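Cytosolic acyl coenzyme A thioester hydrolase (Mus musculus, PDB 2V1O) hydrolyses fatty acyl-CoAs, preferentially palmitoyl-CoA, to free fatty acids and coenzyme A, and is represented here by its N-terminal hotdog domain. Local coordinates at residues 76-89 with 99-111. Residues are numbered along the deposited sequence; the frame is centred on the assembly and turned at random.
With COA (coenzyme A), chain G.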
ATOM      1  N   TYR A  76      16.148  28.546   4.662  1.00 11.86           N
ATOM      2  CA  TYR A  76      16.882  29.373   3.704  1.00 11.76           C
ATOM      3  C   TYR A  76      16.316  29.235   2.294  1.00 11.56           C
ATOM      4  O   TYR A  76      15.779  28.179   1.925  1.00 11.48           O
ATOM      5  CB  TYR A  76      18.387  29.023   3.700  1.00 11.68           C
ATOM      6  CG  TYR A  76      19.226  29.983   2.884  1.00 12.77           C
ATOM      7  CD1 TYR A  76      19.505  31.269   3.356  1.00 11.49           C
ATOM      8  CD2 TYR A  76      19.713  29.622   1.628  1.00 12.14           C
ATOM      9  CE1 TYR A  76      20.252  32.158   2.608  1.00 13.54           C
ATOM     10  CE2 TYR A  76      20.464  30.509   0.871  1.00 11.99           C
ATOM     11  CZ  TYR A  76      20.732  31.773   1.372  1.00 12.11           C
ATOM     12  OH  TYR A  76      21.464  32.659   0.631  1.00 12.73           O
ATOM     13  N   THR A  77      16.428  30.310   1.515  1.00 11.30           N
ATOM     14  CA  THR A  77      16.202  30.233   0.071  1.00 11.73           C
ATOM     15  C   THR A  77      17.340  30.925  -0.684  1.00 12.03           C
ATOM     16  O   THR A  77      17.784  32.016  -0.301  1.00 12.28           O
ATOM     17  CB  THR A  77      14.829  30.827  -0.370  1.00 11.56           C
ATOM     18  OG1 THR A  77      14.772  32.230  -0.062  1.00 12.65           O
ATOM     19  CG2 THR A  77      13.650  30.083   0.283  1.00 11.70           C
ATOM     20  N   SER A  78      17.821  30.268  -1.734  1.00 12.63           N
ATOM     21  CA  SER A  78      18.770  30.861  -2.668  1.00 12.72           C
ATOM     22  C   SER A  78      17.972  31.281  -3.904  1.00 13.25           C
ATOM     23  O   SER A  78      16.733  31.272  -3.872  1.00 13.06           O
ATOM     24  CB  SER A  78      19.878  29.866  -3.023  1.00 12.87           C
ATOM     25  OG  SER A  78      19.365  28.767  -3.772  1.00 12.29           O
ATOM     26  N   LYS A  79      18.660  31.642  -4.990  1.00 13.01           N
ATOM     27  CA  LYS A  79      17.959  32.077  -6.199  1.00 13.31           C
ATOM     28  C   LYS A  79      17.024  30.993  -6.753  1.00 12.49           C
ATOM     29  O   LYS A  79      15.899  31.295  -7.156  1.00 12.48           O
ATOM     30  CB  LYS A  79      18.935  32.551  -7.281  1.00 13.38           C
ATOM     31  CG  LYS A  79      18.224  33.182  -8.482  1.00 14.41           C
ATOM     32  CD  LYS A  79      19.160  33.910  -9.428  1.00 14.91           C
ATOM     33  CE  LYS A  79      18.393  34.403 -10.647  1.00 17.24           C
ATOM     34  NZ  LYS A  79      19.244  35.240 -11.548  1.00 19.90           N
ATOM     35  N   HIS A  80      17.494  29.745  -6.748  1.00 11.93           N
ATOM     36  CA  HIS A  80      16.763  28.621  -7.342  1.00 11.65           C
ATOM     37  C   HIS A  80      16.626  27.396  -6.438  1.00 11.06           C
ATOM     38  O   HIS A  80      16.341  26.297  -6.926  1.00 10.62           O
ATOM     39  CB  HIS A  80      17.424  28.184  -8.654  1.00 11.71           C
ATOM     40  CG  HIS A  80      17.671  29.303  -9.614  1.00 12.45           C
ATOM     41  ND1 HIS A  80      16.678  29.851 -10.393  1.00 13.82           N
ATOM     42  CD2 HIS A  80      18.807  29.972  -9.922  1.00 11.89           C
ATOM     43  CE1 HIS A  80      17.190  30.809 -11.146  1.00 13.29           C
ATOM     44  NE2 HIS A  80      18.480  30.903 -10.880  1.00 15.04           N
ATOM     45  N   SER A  81      16.811  27.565  -5.130  1.00 10.84           N
ATOM     46  CA  SER A  81      16.713  26.418  -4.222  1.00 10.51           C
ATOM     47  C   SER A  81      16.165  26.781  -2.835  1.00 10.50           C
ATOM     48  O   SER A  81      16.188  27.947  -2.426  1.00 10.45           O
ATOM     49  CB  SER A  81      18.049  25.652  -4.124  1.00 10.68           C
ATOM     50  OG  SER A  81      18.936  26.220  -3.171  1.00 10.89           O
ATOM     51  N   VAL A  82      15.676  25.757  -2.135  1.00 10.58           N
ATOM     52  CA  VAL A  82      15.024  25.895  -0.832  1.00 10.70           C
ATOM     53  C   VAL A  82      15.672  24.931   0.151  1.00 10.88           C
ATOM     54  O   VAL A  82      15.785  23.735  -0.132  1.00 10.68           O
ATOM     55  CB  VAL A  82      13.508  25.537  -0.924  1.00 10.60           C
ATOM     56  CG1 VAL A  82      12.797  25.694   0.454  1.00 11.32           C
ATOM     57  CG2 VAL A  82      12.809  26.360  -2.007  1.00 12.36           C
ATOM     58  N   GLU A  83      16.091  25.448   1.304  1.00 10.55           N
ATOM     59  CA  GLU A  83      16.593  24.599   2.375  1.00 11.23           C
ATOM     60  C   GLU A  83      15.473  24.362   3.384  1.00 11.49           C
ATOM     61  O   GLU A  83      14.818  25.312   3.830  1.00 11.57           O
ATOM     62  CB  GLU A  83      17.804  25.238   3.060  1.00 10.68           C
ATOM     63  CG  GLU A  83      18.470  24.335   4.087  1.00 11.30           C
ATOM     64  CD  GLU A  83      19.374  25.099   5.043  1.00 12.26           C
ATOM     65  OE1 GLU A  83      18.922  26.124   5.597  1.00 11.20           O
ATOM     66  OE2 GLU A  83      20.536  24.676   5.230  1.00 12.37           O
ATOM     67  N   VAL A  84      15.250  23.094   3.723  1.00 11.76           N
ATOM     68  CA  VAL A  84      14.192  22.712   4.664  1.00 11.35           C
ATOM     69  C   VAL A  84      14.793  21.887   5.795  1.00 11.61           C
ATOM     70  O   VAL A  84      15.534  20.927   5.551  1.00 11.30           O
ATOM     71  CB  VAL A  84      13.051  21.887   3.972  1.00 11.24           C
ATOM     72  CG1 VAL A  84      11.956  21.527   4.987  1.00 10.57           C
ATOM     73  CG2 VAL A  84      12.452  22.637   2.752  1.00 12.09           C
ATOM     74  N   GLN A  85      14.494  22.285   7.030  1.00 11.54           N
ATOM     75  CA  GLN A  85      14.869  21.511   8.199  1.00 12.04           C
ATOM     76  C   GLN A  85      13.659  20.732   8.677  1.00 11.68           C
ATOM     77  O   GLN A  85      12.566  21.290   8.833  1.00 11.49           O
ATOM     78  CB  GLN A  85      15.386  22.411   9.317  1.00 12.02           C
ATOM     79  CG  GLN A  85      16.717  23.061   9.001  1.00 14.44           C
ATOM     80  CD  GLN A  85      17.245  23.912  10.140  1.00 16.92           C
ATOM     81  OE1 GLN A  85      16.661  23.962  11.227  1.00 18.97           O
ATOM     82  NE2 GLN A  85      18.353  24.601   9.889  1.00 17.87           N
ATOM     83  N   VAL A  86      13.860  19.439   8.903  1.00 11.70           N
ATOM     84  CA  VAL A  86      12.771  18.556   9.317  1.00 11.84           C
ATOM     85  C   VAL A  86      13.106  17.900  10.652  1.00 11.99           C
ATOM     86  O   VAL A  86      14.228  17.408  10.843  1.00 11.68           O
ATOM     87  CB  VAL A  86      12.490  17.465   8.256  1.00 11.66           C
ATOM     88  CG1 VAL A  86      11.370  16.506   8.731  1.00 11.16           C
ATOM     89  CG2 VAL A  86      12.118  18.114   6.920  1.00 12.13           C
ATOM     90  N   HIS A  87      12.142  17.920  11.576  1.00 12.51           N
ATOM     91  CA  HIS A  87      12.285  17.253  12.883  1.00 13.62           C
ATOM     92  C   HIS A  87      11.315  16.096  12.978  1.00 13.80           C
ATOM     93  O   HIS A  87      10.128  16.252  12.687  1.00 13.92           O
ATOM     94  CB  HIS A  87      12.004  18.208  14.052  1.00 14.06           C
ATOM     95  CG  HIS A  87      13.111  19.174  14.334  1.00 17.07           C
ATOM     96  ND1 HIS A  87      13.502  20.138  13.431  1.00 19.53           N
ATOM     97  CD2 HIS A  87      13.895  19.340  15.425  1.00 18.37           C
ATOM     98  CE1 HIS A  87      14.490  20.847  13.946  1.00 19.42           C
ATOM     99  NE2 HIS A  87      14.745  20.386  15.157  1.00 19.83           N
ATOM    100  N   VAL A  88      11.821  14.943  13.412  1.00 13.30           N
ATOM    101  CA  VAL A  88      10.982  13.767  13.652  1.00 13.32           C
ATOM    102  C   VAL A  88      11.008  13.434  15.138  1.00 13.29           C
ATOM    103  O   VAL A  88      12.081  13.251  15.726  1.00 12.64           O
ATOM    104  CB  VAL A  88      11.455  12.539  12.855  1.00 13.23           C
ATOM    105  CG1 VAL A  88      10.570  11.321  13.156  1.00 13.31           C
ATOM    106  CG2 VAL A  88      11.460  12.843  11.357  1.00 13.72           C
ATOM    107  N   MET A  89       9.823  13.374  15.733  1.00 13.35           N
ATOM    108  CA  MET A  89       9.668  13.041  17.141  1.00 15.20           C
ATOM    109  C   MET A  89       8.741  11.828  17.268  1.00 14.07           C
ATOM    110  O   MET A  89       7.720  11.736  16.569  1.00 13.52           O
ATOM    111  CB  MET A  89       9.129  14.257  17.908  1.00 14.88           C
ATOM    112  CG  MET A  89       9.006  14.071  19.414  1.00 16.77           C
ATOM    113  SD  MET A  89       8.115  15.385  20.309  1.00 20.99           S
ATOM    114  CE  MET A  89       6.621  15.630  19.333  1.00 22.42           C
ATOM    115  N   LYS A  99      10.398  11.281  22.309  1.00 15.37           N
ATOM    116  CA  LYS A  99      11.838  11.216  22.024  1.00 15.71           C
ATOM    117  C   LYS A  99      12.111  11.880  20.683  1.00 15.45           C
ATOM    118  O   LYS A  99      11.309  11.751  19.760  1.00 15.09           O
ATOM    119  CB  LYS A  99      12.310   9.760  21.908  1.00 15.58           C
ATOM    120  CG  LYS A  99      12.063   8.876  23.103  1.00 17.03           C
ATOM    121  CD  LYS A  99      12.311   7.421  22.737  1.00 17.99           C
ATOM    122  CE  LYS A  99      11.974   6.501  23.900  1.00 19.65           C
ATOM    123  NZ  LYS A  99      11.992   5.067  23.478  1.00 20.40           N
ATOM    124  N   LEU A 100      13.244  12.569  20.567  1.00 15.37           N
ATOM    125  CA  LEU A 100      13.694  13.053  19.264  1.00 15.85           C
ATOM    126  C   LEU A 100      14.287  11.878  18.484  1.00 15.63           C
ATOM    127  O   LEU A 100      15.268  11.261  18.914  1.00 16.39           O
ATOM    128  CB  LEU A 100      14.717  14.191  19.404  1.00 16.08           C
ATOM    129  CG  LEU A 100      15.395  14.694  18.121  1.00 16.60           C
ATOM    130  CD1 LEU A 100      14.405  15.364  17.162  1.00 17.73           C
ATOM    131  CD2 LEU A 100      16.535  15.629  18.467  1.00 16.84           C
ATOM    132  N   THR A 101      13.667  11.565  17.356  1.00 15.04           N
ATOM    133  CA  THR A 101      14.112  10.478  16.497  1.00 14.85           C
ATOM    134  C   THR A 101      15.233  10.952  15.588  1.00 14.37           C
ATOM    135  O   THR A 101      16.262  10.291  15.467  1.00 14.32           O
ATOM    136  CB  THR A 101      12.951   9.937  15.629  1.00 14.74           C
ATOM    137  OG1 THR A 101      11.852   9.608  16.476  1.00 15.94           O
ATOM    138  CG2 THR A 101      13.389   8.703  14.825  1.00 15.40           C
ATOM    139  N   ASN A 102      15.039  12.118  14.976  1.00 14.51           N
ATOM    140  CA  ASN A 102      15.898  12.562  13.898  1.00 14.79           C
ATOM    141  C   ASN A 102      15.716  14.050  13.573  1.00 14.45           C
ATOM    142  O   ASN A 102      14.610  14.586  13.684  1.00 14.45           O
ATOM    143  CB  ASN A 102      15.584  11.715  12.648  1.00 15.72           C
ATOM    144  CG  ASN A 102      16.425  12.096  11.464  1.00 16.46           C
ATOM    145  OD1 ASN A 102      15.962  12.787  10.558  1.00 17.66           O
ATOM    146  ND2 ASN A 102      17.683  11.677  11.476  1.00 18.94           N
ATOM    147  N   LYS A 103      16.808  14.707  13.198  1.00 13.93           N
ATOM    148  CA  LYS A 103      16.756  16.014  12.546  1.00 13.94           C
ATOM    149  C   LYS A 103      17.434  15.864  11.185  1.00 13.40           C
ATOM    150  O   LYS A 103      18.518  15.288  11.089  1.00 13.25           O
ATOM    151  CB  LYS A 103      17.483  17.092  13.351  1.00 14.37           C
ATOM    152  CG  LYS A 103      17.011  17.317  14.777  1.00 17.11           C
ATOM    153  CD  LYS A 103      17.797  18.497  15.366  1.00 21.23           C
ATOM    154  CE  LYS A 103      17.873  18.461  16.879  1.00 24.45           C
ATOM    155  NZ  LYS A 103      18.980  17.573  17.364  1.00 27.58           N
ATOM    156  N   ALA A 104      16.791  16.365  10.137  1.00 13.18           N
ATOM    157  CA  ALA A 104      17.340  16.272   8.786  1.00 12.70           C
ATOM    158  C   ALA A 104      17.226  17.619   8.083  1.00 12.82           C
ATOM    159  O   ALA A 104      16.338  18.413   8.394  1.00 13.93           O
ATOM    160  CB  ALA A 104      16.622  15.179   7.981  1.00 12.56           C
ATOM    161  N   THR A 105      18.141  17.880   7.155  1.00 11.74           N
ATOM    162  CA  THR A 105      18.065  19.062   6.319  1.00 11.41           C
ATOM    163  C   THR A 105      18.035  18.614   4.857  1.00 11.41           C
ATOM    164  O   THR A 105      18.803  17.739   4.443  1.00 10.87           O
ATOM    165  CB  THR A 105      19.226  20.039   6.588  1.00 11.25           C
ATOM    166  OG1 THR A 105      19.139  20.517   7.935  1.00 11.60           O
ATOM    167  CG2 THR A 105      19.185  21.244   5.631  1.00 11.68           C
ATOM    168  N   LEU A 106      17.135  19.222   4.095  1.00 11.27           N
ATOM    169  CA  LEU A 106      16.923  18.865   2.703  1.00 11.42           C
ATOM    170  C   LEU A 106      16.994  20.102   1.826  1.00 11.57           C
ATOM    171  O   LEU A 106      16.625  21.192   2.256  1.00 11.50           O
ATOM    172  CB  LEU A 106      15.540  18.237   2.533  1.00 11.66           C
ATOM    173  CG  LEU A 106      15.034  17.190   3.535  1.00 13.04           C
ATOM    174  CD1 LEU A 106      13.521  17.021   3.402  1.00 15.21           C
ATOM    175  CD2 LEU A 106      15.738  15.876   3.326  1.00 13.85           C
ATOM    176  N   TRP A 107      17.420  19.905   0.578  1.00 11.33           N
ATOM    177  CA  TRP A 107      17.395  20.952  -0.429  1.00 11.08           C
ATOM    178  C   TRP A 107      16.493  20.547  -1.576  1.00 11.42           C
ATOM    179  O   TRP A 107      16.595  19.426  -2.096  1.00 10.46           O
ATOM    180  CB  TRP A 107      18.807  21.242  -0.955  1.00 11.46           C
ATOM    181  CG  TRP A 107      19.699  21.831   0.085  1.00 11.43           C
ATOM    182  CD1 TRP A 107      20.431  21.151   1.017  1.00 10.45           C
ATOM    183  CD2 TRP A 107      19.963  23.226   0.302  1.00 11.96           C
ATOM    184  NE1 TRP A 107      21.137  22.033   1.799  1.00 11.21           N
ATOM    185  CE2 TRP A 107      20.864  23.314   1.386  1.00 10.50           C
ATOM    186  CE3 TRP A 107      19.519  24.409  -0.313  1.00 10.60           C
ATOM    187  CZ2 TRP A 107      21.340  24.542   1.873  1.00 11.03           C
ATOM    188  CZ3 TRP A 107      19.996  25.633   0.170  1.00 11.63           C
ATOM    189  CH2 TRP A 107      20.894  25.685   1.256  1.00 10.62           C
ATOM    190  N   TYR A 108      15.613  21.475  -1.951  1.00 11.56           N
ATOM    191  CA  TYR A 108      14.683  21.307  -3.058  1.00 11.99           C
ATOM    192  C   TYR A 108      14.928  22.363  -4.126  1.00 12.03           C
ATOM    193  O   TYR A 108      15.390  23.456  -3.830  1.00 12.29           O
ATOM    194  CB  TYR A 108      13.241  21.426  -2.559  1.00 12.17           C
ATOM    195  CG  TYR A 108      12.802  20.241  -1.739  1.00 11.32           C
ATOM    196  CD1 TYR A 108      12.146  19.162  -2.344  1.00 11.29           C
ATOM    197  CD2 TYR A 108      13.052  20.182  -0.365  1.00 12.66           C
ATOM    198  CE1 TYR A 108      11.752  18.053  -1.606  1.00 13.07           C
ATOM    199  CE2 TYR A 108      12.653  19.061   0.389  1.00 12.97           C
ATOM    200  CZ  TYR A 108      12.008  18.010  -0.243  1.00 13.18           C
ATOM    201  OH  TYR A 108      11.602  16.902   0.474  1.00 13.15           O
ATOM    202  N   VAL A 109      14.589  22.016  -5.357  1.00 11.88           N
ATOM    203  CA  VAL A 109      14.668  22.919  -6.493  1.00 12.31           C
ATOM    204  C   VAL A 109      13.310  22.877  -7.222  1.00 12.12           C
ATOM    205  O   VAL A 109      12.827  21.796  -7.549  1.00 11.97           O
ATOM    206  CB  VAL A 109      15.825  22.512  -7.446  1.00 12.33           C
ATOM    207  CG1 VAL A 109      15.857  23.398  -8.684  1.00 12.80           C
ATOM    208  CG2 VAL A 109      17.187  22.543  -6.710  1.00 13.31           C
ATOM    209  N   PRO A 110      12.687  24.047  -7.460  1.00 12.61           N
ATOM    210  CA  PRO A 110      11.402  24.028  -8.163  1.00 12.91           C
ATOM    211  C   PRO A 110      11.558  23.789  -9.661  1.00 13.06           C
ATOM    212  O   PRO A 110      12.362  24.456 -10.324  1.00 12.95           O
ATOM    213  CB  PRO A 110      10.822  25.425  -7.899  1.00 12.93           C
ATOM    214  CG  PRO A 110      12.024  26.301  -7.683  1.00 12.70           C
ATOM    215  CD  PRO A 110      13.105  25.417  -7.092  1.00 13.18           C
ATOM    216  N   LEU A 111      10.781  22.840 -10.173  1.00 13.28           N
ATOM    217  CA  LEU A 111      10.755  22.540 -11.602  1.00 13.39           C
ATOM    218  C   LEU A 111       9.383  22.833 -12.171  1.00 13.63           C
ATOM    219  O   LEU A 111       8.370  22.411 -11.606  1.00 13.00           O
ATOM    220  CB  LEU A 111      11.130  21.079 -11.857  1.00 13.65           C
ATOM    221  CG  LEU A 111      12.493  20.604 -11.323  1.00 13.76           C
ATOM    222  CD1 LEU A 111      12.706  19.128 -11.640  1.00 13.93           C
ATOM    223  CD2 LEU A 111      13.626  21.448 -11.894  1.00 15.00           C
TER
HETATM  224  N1A COA G1162      21.859  20.140  -3.882  1.00 21.02           N
HETATM  225  C2A COA G1162      21.479  21.437  -3.626  1.00 21.40           C
HETATM  226  N3A COA G1162      21.246  22.295  -4.676  1.00 21.23           N
HETATM  227  C4A COA G1162      21.392  21.850  -5.951  1.00 20.74           C
HETATM  228  C5A COA G1162      21.767  20.544  -6.235  1.00 21.09           C
HETATM  229  C6A COA G1162      22.001  19.679  -5.180  1.00 20.93           C
HETATM  230  N6A COA G1162      22.384  18.423  -5.398  1.00 21.04           N
HETATM  231  N7A COA G1162      21.826  20.402  -7.584  1.00 21.85           N
HETATM  232  C8A COA G1162      21.498  21.585  -8.148  1.00 21.25           C
HETATM  233  N9A COA G1162      21.230  22.481  -7.149  1.00 21.64           N
HETATM  234  C1B COA G1162      20.688  23.834  -7.272  1.00 21.11           C
HETATM  235  C2B COA G1162      21.744  24.827  -7.735  1.00 22.07           C
HETATM  236  O2B COA G1162      22.571  25.223  -6.664  1.00 21.82           O
HETATM  237  C3B COA G1162      20.868  25.925  -8.317  1.00 21.14           C
HETATM  238  O3B COA G1162      20.418  26.832  -7.328  1.00 22.85           O
HETATM  239  P3B COA G1162      21.060  28.304  -7.172  1.00 22.47           P
HETATM  240  O7A COA G1162      22.460  28.127  -6.682  1.00 22.70           O
HETATM  241  O8A COA G1162      21.063  28.969  -8.528  1.00 23.11           O
HETATM  242  O9A COA G1162      20.240  29.083  -6.175  1.00 22.85           O
HETATM  243  C4B COA G1162      19.649  25.164  -8.839  1.00 21.99           C
HETATM  244  O4B COA G1162      19.684  23.875  -8.256  1.00 22.50           O
HETATM  245  C5B COA G1162      19.622  25.052 -10.360  1.00 22.70           C
HETATM  246  O5B COA G1162      20.870  24.620 -10.855  1.00 24.57           O
HETATM  247  P1A COA G1162      20.993  24.250 -12.410  1.00 26.82           P
HETATM  248  O1A COA G1162      20.209  25.245 -13.220  1.00 27.62           O
HETATM  249  O2A COA G1162      22.462  24.191 -12.765  1.00 25.82           O
HETATM  250  O3A COA G1162      20.313  22.800 -12.583  1.00 26.61           O
HETATM  251  P2A COA G1162      21.083  21.398 -12.445  1.00 27.76           P
HETATM  252  O4A COA G1162      22.158  21.436 -11.387  1.00 26.38           O
HETATM  253  O5A COA G1162      21.596  20.914 -13.782  1.00 27.37           O
HETATM  254  O6A COA G1162      19.879  20.434 -12.002  1.00 27.77           O
HETATM  255  CBP COA G1162      18.258  19.473 -10.515  1.00 25.26           C
HETATM  256  CCP COA G1162      19.343  20.535 -10.693  1.00 26.55           C
HETATM  257  CDP COA G1162      17.898  19.384  -9.027  1.00 26.06           C
HETATM  258  CEP COA G1162      17.034  19.956 -11.294  1.00 26.61           C
HETATM  259  CAP COA G1162      18.784  18.134 -11.048  1.00 24.18           C
HETATM  260  OAP COA G1162      19.961  17.737 -10.371  1.00 22.98           O
HETATM  261  C9P COA G1162      17.761  17.027 -10.971  1.00 22.45           C
HETATM  262  O9P COA G1162      16.711  16.994 -11.891  1.00 22.40           O
HETATM  263  N8P COA G1162      17.920  16.121 -10.015  1.00 21.87           N
HETATM  264  C7P COA G1162      16.908  15.123  -9.715  1.00 22.35           C
HETATM  265  C6P COA G1162      15.771  15.702  -8.874  1.00 20.06           C
HETATM  266  C5P COA G1162      14.774  14.607  -8.567  1.00 20.89           C
HETATM  267  O5P COA G1162      14.046  14.173  -9.477  1.00 19.80           O
HETATM  268  N4P COA G1162      14.743  14.168  -7.307  1.00 21.81           N
HETATM  269  C3P COA G1162      14.219  12.859  -6.921  1.00 25.57           C
HETATM  270  C2P COA G1162      15.005  11.671  -7.519  1.00 25.87           C
HETATM  271  S1P COA G1162      14.138  10.167  -7.019  1.00 33.47           S
HETATM  272  O   HOH W   1      22.438  22.540   4.771  1.00 23.97           O
HETATM  273  O   HOH W   2      20.266  22.948   8.168  1.00 30.85           O
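Trp107 lays its indole beside Glu83, its non-hydrogen-bonded partner in the antiparallel hairpin of residues 82-89 and 99-111. Glu83 CB sits over one face of the indole, 3.6 Å from the centroid of the six-membered ring and 10° off its normal, a CH-pi contact. With CG anti to the backbone N (chi1 -174°) and the chain extended, the glutamate runs on past the ring, and its carboxylate plane is turned 45° from the indole. One water donates to Glu83 OE2 and accepts from Trp107 NE1, while Arg139 forms a salt bridge with OE2 and Thr75 bonds OE1, so the buried carboxylate is held at both oxygens. Tyr76 CD2 and Ser81 OG meet the indole at its edge, the latter 3.4 Å from Trp107 CE3. Farther along this face Lys103 CG lies over the His87 ring, 4.1 Å from its centroid.

On the other face, Val84 CG2 touches Tyr108 CD2 at 4.0 Å, and Val86 CG2 meets Leu106 CD1. Paired backbone bonds run from Val82-Tyr108 to Val88-Asn102, where a classic beta bulge interrupts the register: Val88 O accepts from Thr101 N at 2.8 Å and, more loosely, from Asn102 N at 3.3 Å, both donors on the same face of its carbonyl plane.

At the Trp107 end, Ser78 OG and His80 N both donate to coenzyme A O9A, on the 3'-phosphate, and Val109 CG2 packs against the ribose. The hairpin lies inside the hotdog sheet, between strands 67-77 and 46-57; helix 19-38 packs on the Val84, Val88 and Tyr108 face, and helix 130-146 covers Tyr76 and Trp107 on the other.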